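Local coordinates for cellulosomal scaffoldin adaptor protein B (Acetivibrio cellulolyticus, PDB 3FNK) that serves as the second type II cohesin module of a cellulosomal adaptor scaffoldin, a dockerin-binding beta-barrel domain that probably helps assemble the cellulosome, at residues A[74-79]-A[100-105]; A[29-34]-A[118-123]. All blocks are in the same frame, centred on the assembly; numbering follows the deposited sequence.

Interaction 1: A[74-79]-A[100-105]; sequences ELLVSE and RSYTAL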
loop_
_atom_site.group_PDB
_atom_site.type_symbol
_atom_site.label_atom_id
_atom_site.label_comp_id
_atom_site.label_asym_id
_atom_site.label_seq_id
_atom_site.Cartn_x
_atom_site.Cartn_y
_atom_site.Cartn_z
ATOM N N GLU A 74 -8.772 7.113 -0.459
ATOM C CA GLU A 74 -10.196 7.371 -0.340
ATOM C C GLU A 74 -10.756 6.598 0.819
ATOM O O GLU A 74 -11.785 6.976 1.346
ATOM C CB GLU A 74 -10.962 6.871 -1.582
ATOM C CG GLU A 74 -10.397 7.346 -2.906
ATOM C CD GLU A 74 -10.816 6.454 -4.095
ATOM O OE1 GLU A 74 -10.970 5.201 -3.966
ATOM O OE2 GLU A 74 -10.953 7.046 -5.182
ATOM N N LEU A 75 -10.141 5.478 1.187
ATOM C CA LEU A 75 -10.705 4.667 2.288
ATOM C C LEU A 75 -9.980 4.942 3.613
ATOM O O LEU A 75 -8.856 5.430 3.599
ATOM C CB LEU A 75 -10.663 3.166 1.965
ATOM C CG LEU A 75 -11.287 2.744 0.609
ATOM C CD1 LEU A 75 -11.286 1.209 0.491
ATOM C CD2 LEU A 75 -12.726 3.319 0.418
ATOM N N LEU A 76 -10.619 4.596 4.735
ATOM C CA LEU A 76 -9.988 4.711 6.055
ATOM C C LEU A 76 -9.744 6.172 6.507
ATOM O O LEU A 76 -8.870 6.443 7.357
ATOM C CB LEU A 76 -8.677 3.894 6.070
ATOM C CG LEU A 76 -8.804 2.387 5.751
ATOM C CD1 LEU A 76 -7.431 1.669 5.836
ATOM C CD2 LEU A 76 -9.835 1.701 6.652
ATOM N N VAL A 77 -10.496 7.107 5.914
ATOM C CA VAL A 77 -10.428 8.520 6.312
ATOM C C VAL A 77 -11.699 9.065 6.955
ATOM O O VAL A 77 -11.812 10.286 7.168
ATOM C CB VAL A 77 -9.986 9.468 5.147
ATOM C CG1 VAL A 77 -8.572 9.211 4.789
ATOM C CG2 VAL A 77 -10.881 9.284 3.922
ATOM N N SER A 78 -12.652 8.204 7.301
ATOM C CA SER A 78 -13.806 8.722 8.019
ATOM C C SER A 78 -13.460 8.889 9.513
ATOM O O SER A 78 -13.225 7.911 10.207
ATOM C CB SER A 78 -15.033 7.814 7.815
ATOM O OG SER A 78 -15.980 8.061 8.842
ATOM N N GLU A 79 -13.451 10.127 9.999
ATOM C CA GLU A 79 -12.952 10.432 11.340
ATOM C C GLU A 79 -13.788 9.822 12.441
ATOM O O GLU A 79 -13.249 9.400 13.441
ATOM C CB GLU A 79 -12.747 11.940 11.564
ATOM C CG GLU A 79 -11.469 12.540 10.883
ATOM C CD GLU A 79 -10.104 11.776 11.157
ATOM O OE1 GLU A 79 -9.778 11.378 12.318
ATOM O OE2 GLU A 79 -9.328 11.593 10.187
ATOM N N ARG A 100 -2.746 1.134 8.468
ATOM C CA ARG A 100 -3.814 2.017 8.817
ATOM C C ARG A 100 -5.071 1.200 9.089
ATOM O O ARG A 100 -5.456 0.351 8.243
ATOM C CB ARG A 100 -4.031 3.018 7.678
ATOM C CG ARG A 100 -5.021 4.097 8.017
ATOM C CD ARG A 100 -5.140 5.186 6.941
ATOM N NE ARG A 100 -6.136 6.183 7.352
ATOM C CZ ARG A 100 -5.871 7.447 7.727
ATOM N NH1 ARG A 100 -4.612 7.902 7.763
ATOM N NH2 ARG A 100 -6.878 8.272 8.055
ATOM N N SER A 101 -5.729 1.467 10.228
ATOM C CA SER A 101 -6.977 0.786 10.609
ATOM C C SER A 101 -7.990 1.743 11.262
ATOM O O SER A 101 -7.601 2.692 11.901
ATOM C CB SER A 101 -6.731 -0.315 11.653
ATOM O OG SER A 101 -6.354 -1.556 11.090
ATOM N N TYR A 102 -9.282 1.462 11.106
ATOM C CA TYR A 102 -10.298 2.012 11.989
ATOM C C TYR A 102 -10.230 1.325 13.346
ATOM O O TYR A 102 -9.947 0.120 13.422
ATOM C CB TYR A 102 -11.667 1.777 11.370
ATOM C CG TYR A 102 -11.995 2.708 10.210
ATOM C CD1 TYR A 102 -12.736 2.255 9.108
ATOM C CD2 TYR A 102 -11.564 4.027 10.209
ATOM C CE1 TYR A 102 -13.057 3.102 8.052
ATOM C CE2 TYR A 102 -11.858 4.883 9.145
ATOM C CZ TYR A 102 -12.640 4.425 8.079
ATOM O OH TYR A 102 -12.928 5.278 7.024
ATOM N N THR A 103 -10.526 2.070 14.413
ATOM C CA THR A 103 -10.532 1.512 15.765
ATOM C C THR A 103 -11.935 1.476 16.392
ATOM O O THR A 103 -12.215 0.607 17.240
ATOM C CB THR A 103 -9.588 2.315 16.721
ATOM O OG1 THR A 103 -9.882 3.707 16.623
ATOM C CG2 THR A 103 -8.129 2.081 16.358
ATOM N N ALA A 104 -12.799 2.403 15.976
ATOM C CA ALA A 104 -14.190 2.468 16.473
ATOM C C ALA A 104 -15.086 1.566 15.587
ATOM O O ALA A 104 -15.930 2.056 14.798
ATOM C CB ALA A 104 -14.710 3.941 16.471
ATOM N N LEU A 105 -14.855 0.259 15.690
ATOM C CA LEU A 105 -15.441 -0.715 14.744
ATOM C C LEU A 105 -16.933 -0.828 14.926
ATOM O O LEU A 105 -17.672 -0.963 13.955
ATOM C CB LEU A 105 -14.798 -2.086 14.923
ATOM C CG LEU A 105 -13.283 -2.058 14.647
ATOM C CD1 LEU A 105 -12.777 -3.476 14.707
ATOM C CD2 LEU A 105 -13.024 -1.403 13.245
HETATM O O HOH W 1 -6.190 10.607 9.802
#
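L76 meets both R100 and Y102 where the loop between strands 71-72 and 83-87 of the cohesin beta barrel folds over strand 95-102. Its isobutyl group splits the work: CD1 rests 3.4 Å from the backbone O of R100, while CD2 sits over one face of the Y102 ring, off-centre toward the rim, in a CH-pi contact 4.0 Å from the centroid. L76 O takes two bent hydrogen bonds from one edge of the R100 guanidinium, from NE (2.7 Å) and NH2 (2.8 Å). That oxygen lies in the guanidinium plane, and both nitrogens reach it from the same face of the carbonyl plane. R100 gets there with CG anti to its backbone N (chi1 -173°) and the chain extended as far as NE. At V77, CG1 packs against NH2 of R100. From S78, the backbone N donates to Y102 OH at 3.0 Å, close to straight (161°) and in the plane of the ring. Y102 OH is also bonded to E115, whose carboxylate takes the N-H of L76 as well, so one acid ties the tyrosine to the loop. E79 is joined more loosely: one water accepts from R100 NH2 and donates weakly to E79 OE2.

Interaction 2: A[29-34]-A[118-123]; sequences ATVKIN and GTLAVV
V31 O receives two N-H groups, from L120 at 2.8 Å and, weakly, from A121 at 3.4 Å, because a classic beta bulge sets L120 and A121 against the single V31. On either side of it strands 26-34 and 118-127 pair antiparallel. A29 with V123 and I33 with G118 each exchange two backbone hydrogen bonds, and V31 N donates to A121 O at 2.7 Å. CA-H...O contacts fill in between, such as T30 CA to A121 O at 3.3 Å. At G118, phi 154° and psi -176° would press a CB onto the preceding carbonyl O, so glycine fits here.

Apolar contacts gather around L120, which the bulge turns toward the partner strand. Its CD1 lies 3.8 Å from I33 CG2 and touches V31 CG1, the side chains of I33 and L120 crossing at about a right angle. On the other face, T30 turns CG2 anti to its backbone N, and this methyl meets T119 CG2 at 3.6 Å; both methyls of V122 approach T30 OG1 from one side (4.0 Å).

F39 and Y42 of strand 39-47, in the second sheet, cover L120, while strand 11-16 pairs with the far edge of strand 26-34 and strand 71-72 with that of 118-127.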
loop_
_atom_site.group_PDB
_atom_site.type_symbol
_atom_site.label_atom_id
_atom_site.label_comp_id
_atom_site.label_asym_id
_atom_site.label_seq_id
_atom_site.Cartn_x
_atom_site.Cartn_y
_atom_site.Cartn_z
ATOM N N ALA A 29 3.038 5.598 -6.353
ATOM C CA ALA A 29 2.554 4.235 -6.222
ATOM C C ALA A 29 1.389 4.256 -5.249
ATOM O O ALA A 29 1.528 4.770 -4.131
ATOM C CB ALA A 29 3.659 3.342 -5.718
ATOM N N THR A 30 0.242 3.752 -5.705
ATOM C CA THR A 30 -1.018 3.754 -4.947
ATOM C C THR A 30 -1.410 2.310 -4.587
ATOM O O THR A 30 -1.529 1.452 -5.476
ATOM C CB THR A 30 -2.152 4.388 -5.734
ATOM O OG1 THR A 30 -1.810 5.738 -6.060
ATOM C CG2 THR A 30 -3.436 4.376 -4.943
ATOM N N VAL A 31 -1.575 2.050 -3.283
ATOM C CA VAL A 31 -2.019 0.748 -2.781
ATOM C C VAL A 31 -3.534 0.878 -2.809
ATOM O O VAL A 31 -4.071 1.879 -2.357
ATOM C CB VAL A 31 -1.499 0.455 -1.330
ATOM C CG1 VAL A 31 -2.104 -0.851 -0.763
ATOM C CG2 VAL A 31 0.019 0.385 -1.293
ATOM N N LYS A 32 -4.220 -0.131 -3.350
ATOM C CA LYS A 32 -5.656 -0.064 -3.548
ATOM C C LYS A 32 -6.271 -1.473 -3.559
ATOM O O LYS A 32 -5.591 -2.469 -3.847
ATOM C CB LYS A 32 -5.949 0.654 -4.868
ATOM C CG LYS A 32 -5.290 -0.031 -6.090
ATOM C CD LYS A 32 -5.428 0.910 -7.296
ATOM C CE LYS A 32 -4.750 0.377 -8.536
ATOM N NZ LYS A 32 -5.097 1.353 -9.646
ATOM N N ILE A 33 -7.555 -1.554 -3.252
ATOM C CA ILE A 33 -8.180 -2.841 -3.072
ATOM C C ILE A 33 -9.461 -2.907 -3.868
ATOM O O ILE A 33 -10.035 -1.889 -4.250
ATOM C CB ILE A 33 -8.516 -3.160 -1.602
ATOM C CG1 ILE A 33 -9.298 -2.002 -0.936
ATOM C CG2 ILE A 33 -7.269 -3.474 -0.829
ATOM C CD1 ILE A 33 -10.106 -2.436 0.384
ATOM N N ASN A 34 -9.896 -4.145 -4.090
ATOM C CA ASN A 34 -11.095 -4.421 -4.832
ATOM C C ASN A 34 -11.837 -5.515 -4.129
ATOM O O ASN A 34 -11.299 -6.619 -3.904
ATOM C CB ASN A 34 -10.772 -4.818 -6.296
ATOM C CG ASN A 34 -12.034 -4.935 -7.156
ATOM O OD1 ASN A 34 -12.813 -3.992 -7.242
ATOM N ND2 ASN A 34 -12.277 -6.123 -7.716
ATOM N N GLY A 118 -11.330 0.640 -3.199
ATOM C CA GLY A 118 -10.766 1.956 -3.290
ATOM C C GLY A 118 -9.296 2.017 -2.930
ATOM O O GLY A 118 -8.642 1.003 -2.643
ATOM N N THR A 119 -8.773 3.230 -2.929
ATOM C CA THR A 119 -7.353 3.396 -2.640
ATOM C C THR A 119 -7.119 3.516 -1.111
ATOM O O THR A 119 -7.958 4.056 -0.378
ATOM C CB THR A 119 -6.794 4.624 -3.353
ATOM O OG1 THR A 119 -7.509 5.759 -2.883
ATOM C CG2 THR A 119 -6.993 4.484 -4.877
ATOM N N LEU A 120 -5.949 3.033 -0.689
ATOM C CA LEU A 120 -5.571 2.908 0.716
ATOM C C LEU A 120 -4.449 3.835 1.136
ATOM O O LEU A 120 -4.393 4.260 2.283
ATOM C CB LEU A 120 -5.135 1.456 1.031
ATOM C CG LEU A 120 -6.158 0.326 0.832
ATOM C CD1 LEU A 120 -5.598 -0.930 1.446
ATOM C CD2 LEU A 120 -7.504 0.665 1.460
ATOM N N ALA A 121 -3.541 4.119 0.206
ATOM C CA ALA A 121 -2.270 4.707 0.548
ATOM C C ALA A 121 -1.479 5.050 -0.704
ATOM O O ALA A 121 -1.449 4.269 -1.708
ATOM C CB ALA A 121 -1.476 3.743 1.409
ATOM N N VAL A 122 -0.827 6.207 -0.636
ATOM C CA VAL A 122 0.036 6.673 -1.707
ATOM C C VAL A 122 1.434 6.941 -1.160
ATOM O O VAL A 122 1.622 7.630 -0.147
ATOM C CB VAL A 122 -0.500 7.939 -2.384
ATOM C CG1 VAL A 122 0.298 8.231 -3.664
ATOM C CG2 VAL A 122 -1.968 7.822 -2.694
ATOM N N VAL A 123 2.407 6.348 -1.831
ATOM C CA VAL A 123 3.790 6.540 -1.544
ATOM C C VAL A 123 4.447 7.075 -2.827
ATOM O O VAL A 123 3.948 6.824 -3.928
ATOM C CB VAL A 123 4.372 5.202 -1.128
ATOM C CG1 VAL A 123 5.851 5.279 -0.946
ATOM C CG2 VAL A 123 3.692 4.738 0.175
#

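The centres of interactions 1 and 2 lie about 14 Å apart within the same cohesin module. Interaction 1 is nested in the chain between the two strands of interaction 2: 29-34 comes first, then 74-79 and 100-105, and finally 118-123. Interaction 2 lies near the middle of the module, inside the mixed sheet; interaction 1, farther out, joins a loop to strand 95-102 of the other sheet. The two meet directly, since L75 N probably bonds to T119 O and E74 N to T119 OG1, each at 3.0 Å. The loop 74-79 thus bridges the two sheets, reaching strand 118-127 through E74 and L75 and strand 95-102 through L76 and S78.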